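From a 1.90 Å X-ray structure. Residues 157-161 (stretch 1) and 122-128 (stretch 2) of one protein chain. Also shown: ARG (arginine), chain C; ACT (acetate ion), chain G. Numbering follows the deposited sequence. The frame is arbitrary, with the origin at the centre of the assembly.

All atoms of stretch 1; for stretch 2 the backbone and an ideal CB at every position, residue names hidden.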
# COMPACT_ATOMS: atom_id res chain seq x y z
N VAL A 157 -11.58 -14.79 -25.18
CA VAL A 157 -12.11 -14.60 -23.83
C VAL A 157 -11.56 -13.25 -23.38
O VAL A 157 -10.38 -12.97 -23.57
CB VAL A 157 -11.71 -15.75 -22.86
CG1 VAL A 157 -12.06 -15.37 -21.39
CG2 VAL A 157 -12.44 -17.06 -23.23
N PHE A 158 -12.44 -12.41 -22.83
CA PHE A 158 -12.14 -11.00 -22.54
C PHE A 158 -12.23 -10.80 -21.02
O PHE A 158 -13.27 -11.10 -20.43
CB PHE A 158 -13.17 -10.15 -23.29
CG PHE A 158 -13.02 -8.66 -23.14
CD1 PHE A 158 -11.81 -8.01 -23.40
CD2 PHE A 158 -14.13 -7.89 -22.81
CE1 PHE A 158 -11.69 -6.62 -23.28
CE2 PHE A 158 -14.04 -6.49 -22.70
CZ PHE A 158 -12.82 -5.85 -22.93
N GLY A 159 -11.14 -10.33 -20.42
CA GLY A 159 -11.07 -10.14 -18.96
C GLY A 159 -9.89 -9.30 -18.49
O GLY A 159 -9.21 -8.66 -19.31
N ASP A 160 -9.63 -9.30 -17.18
CA ASP A 160 -8.52 -8.51 -16.62
C ASP A 160 -7.18 -9.10 -17.03
O ASP A 160 -7.02 -10.32 -17.09
CB ASP A 160 -8.61 -8.38 -15.08
CG ASP A 160 -9.71 -7.40 -14.65
OD1 ASP A 160 -9.48 -6.18 -14.69
OD2 ASP A 160 -10.80 -7.84 -14.26
N VAL A 161 -6.22 -8.22 -17.33
CA VAL A 161 -4.91 -8.66 -17.81
C VAL A 161 -4.22 -9.65 -16.87
O VAL A 161 -3.63 -10.62 -17.34
CB VAL A 161 -3.98 -7.47 -18.25
CG1 VAL A 161 -3.66 -6.53 -17.08
CG2 VAL A 161 -2.72 -7.99 -18.93
N UNK A 122 -17.49 -5.40 -15.76
CA UNK A 122 -17.08 -4.27 -16.60
C UNK A 122 -16.89 -4.72 -18.03
O UNK A 122 -17.27 -4.02 -18.98
CB UNK A 122 -15.79 -3.64 -16.07
N UNK A 123 -16.28 -5.89 -18.20
CA UNK A 123 -15.97 -6.42 -19.51
C UNK A 123 -17.21 -6.66 -20.34
O UNK A 123 -17.23 -6.37 -21.53
CB UNK A 123 -15.18 -7.72 -19.38
N UNK A 124 -18.25 -7.19 -19.69
CA UNK A 124 -19.51 -7.43 -20.37
C UNK A 124 -20.11 -6.11 -20.85
O UNK A 124 -20.53 -6.01 -22.00
CB UNK A 124 -20.49 -8.16 -19.45
N UNK A 125 -20.11 -5.11 -19.98
CA UNK A 125 -20.70 -3.81 -20.32
C UNK A 125 -19.91 -3.14 -21.44
O UNK A 125 -20.51 -2.64 -22.41
CB UNK A 125 -20.75 -2.90 -19.09
N UNK A 126 -18.59 -3.14 -21.32
CA UNK A 126 -17.73 -2.59 -22.37
C UNK A 126 -18.00 -3.21 -23.74
O UNK A 126 -18.21 -2.47 -24.71
CB UNK A 126 -16.26 -2.80 -22.00
N UNK A 127 -17.96 -4.54 -23.84
CA UNK A 127 -18.16 -5.20 -25.14
C UNK A 127 -19.55 -4.94 -25.71
O UNK A 127 -19.70 -4.71 -26.92
CB UNK A 127 -17.94 -6.71 -25.00
N UNK A 128 -20.56 -4.99 -24.85
CA UNK A 128 -21.94 -4.75 -25.27
C UNK A 128 -22.13 -3.34 -25.82
O UNK A 128 -22.87 -3.15 -26.78
CB UNK A 128 -22.89 -4.98 -24.10
N ARG C . -12.67 -6.58 -12.68
CA ARG C . -13.89 -7.02 -13.44
C ARG C . -15.12 -6.32 -12.88
O ARG C . -16.23 -6.58 -13.34
CB ARG C . -14.06 -8.55 -13.36
CG ARG C . -14.08 -9.11 -11.93
CD ARG C . -14.40 -10.61 -11.89
NE ARG C . -14.08 -11.15 -10.56
CZ ARG C . -14.27 -12.41 -10.19
NH1 ARG C . -14.79 -13.31 -11.02
NH2 ARG C . -13.94 -12.78 -8.97
OXT ARG C . -15.03 -5.51 -11.94
C ACT G . -20.47 -1.89 -14.37
O ACT G . -20.89 -1.72 -13.21
OXT ACT G . -20.03 -0.86 -14.95
CH3 ACT G . -20.48 -3.24 -15.02

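Stretch 1 is a strand through Asp-160, and stretch 2 is a helix whose axis passes 8.3 Å from the strand axis at closest approach, the two N-to-C directions at 127°. The strand offers one large apolar ring, Phe-158, a bare glycine backbone, and a carboxylate, Asp-160, already engaged by the bound arginine.

Position 122 has its CA-to-CB bond sideways, with nothing of stretch 1 within 5.5 Å of the ideal CB. Its backbone N gives a hydrogen bond to the arginine O (3.0 Å), a role for any residue but proline, so that bond does not choose the side chain; many would suit. The deposited residue is Thr-122.

Position 123 is the centre of the contact. Its CA-to-CB bond points toward the strand, and the ideal CB lies 3.6 Å from Phe-158 CD2 and 4.8 Å from Gly-159 CA. Beyond it waits the carboxylate of Asp-160, so a flat side chain with a donor at its far end suits best; histidine is a natural candidate, while glutamine, near full extension, might also bring a donor there, but without a ring face for Gly-159. His-123 is deposited, with chi1 in m. Its NE2 donates to Asp-160 OD2 (3.1 Å, 156°), the same oxygen that accepts from the arginine N at 2.8 Å, so one carboxylate oxygen ties together helix, strand and ligand. Gly-159 CA sits 3.7 Å from the His-123 ring centroid, over the face, a CH-pi contact; the ring's edge also turns toward the face of Phe-158.

Positions 124 and 125 leave the strand, the first pointing away and the second out of reach. Polar or long side chains fit both. Gln-124 spends its amide on partners outside the two stretches, and Arg-125 NE hydrogen-bonds the acetate OXT at 2.8 Å.

Position 126 points toward the strand again, its ideal CB 4.4 Å from Phe-158 CE2. Leucine, methionine or an aromatic would suit this apolar neighbour. Tyr-126 answers with its ring, CD2 lying 3.5 Å from Phe-158 CZ; the two rings meet rim to rim, their planes at 43°, while its hydroxyl is bonded elsewhere in the structure.

Position 127 also points toward the strand, with the ideal CB 4.5 Å from Phe-158 CE2. A branched or flexible apolar chain is called for. Leu-127 places CG 3.7 Å from Phe-158 CD2 and CD2 over one face of that ring, with both chi angles between wells.

Position 128 is out of reach and makes no demand of its own on side-chain chemistry; a polar residue is reasonable, and Gln-128 is deposited.

Stretch 2 122-128: THQRYLQ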
# COMPACT_ATOMS: atom_id res chain seq x y z
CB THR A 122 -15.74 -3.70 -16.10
OG1 THR A 122 -14.83 -4.79 -15.92
CG2 THR A 122 -15.93 -3.00 -14.75
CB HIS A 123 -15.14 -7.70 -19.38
CG HIS A 123 -14.02 -7.57 -18.40
ND1 HIS A 123 -13.03 -6.62 -18.53
CD2 HIS A 123 -13.76 -8.24 -17.25
CE1 HIS A 123 -12.19 -6.73 -17.51
NE2 HIS A 123 -12.61 -7.69 -16.72
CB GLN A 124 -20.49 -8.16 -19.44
CG GLN A 124 -21.89 -8.32 -20.01
CD GLN A 124 -22.79 -9.15 -19.10
OE1 GLN A 124 -23.04 -8.78 -17.95
NE2 GLN A 124 -23.29 -10.27 -19.63
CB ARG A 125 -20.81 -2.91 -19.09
CG ARG A 125 -21.70 -1.69 -19.31
CD ARG A 125 -21.99 -0.94 -18.01
NE ARG A 125 -20.86 -0.12 -17.54
CZ ARG A 125 -20.64 1.15 -17.89
NH1 ARG A 125 -21.46 1.76 -18.74
NH2 ARG A 125 -19.60 1.80 -17.39
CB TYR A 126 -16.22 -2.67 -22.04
CG TYR A 126 -15.38 -2.23 -23.22
CD1 TYR A 126 -15.23 -0.87 -23.53
CD2 TYR A 126 -14.82 -3.17 -24.07
CE1 TYR A 126 -14.49 -0.47 -24.65
CE2 TYR A 126 -14.09 -2.78 -25.19
CZ TYR A 126 -13.93 -1.43 -25.47
OH TYR A 126 -13.21 -1.06 -26.57
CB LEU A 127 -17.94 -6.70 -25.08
CG LEU A 127 -16.63 -7.39 -25.46
CD1 LEU A 127 -16.98 -8.70 -26.18
CD2 LEU A 127 -15.67 -6.56 -26.32
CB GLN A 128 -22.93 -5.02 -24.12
CG GLN A 128 -23.20 -6.52 -23.92
CD GLN A 128 -24.03 -6.85 -22.68
OE1 GLN A 128 -24.30 -8.02 -22.41
NE2 GLN A 128 -24.40 -5.83 -21.92
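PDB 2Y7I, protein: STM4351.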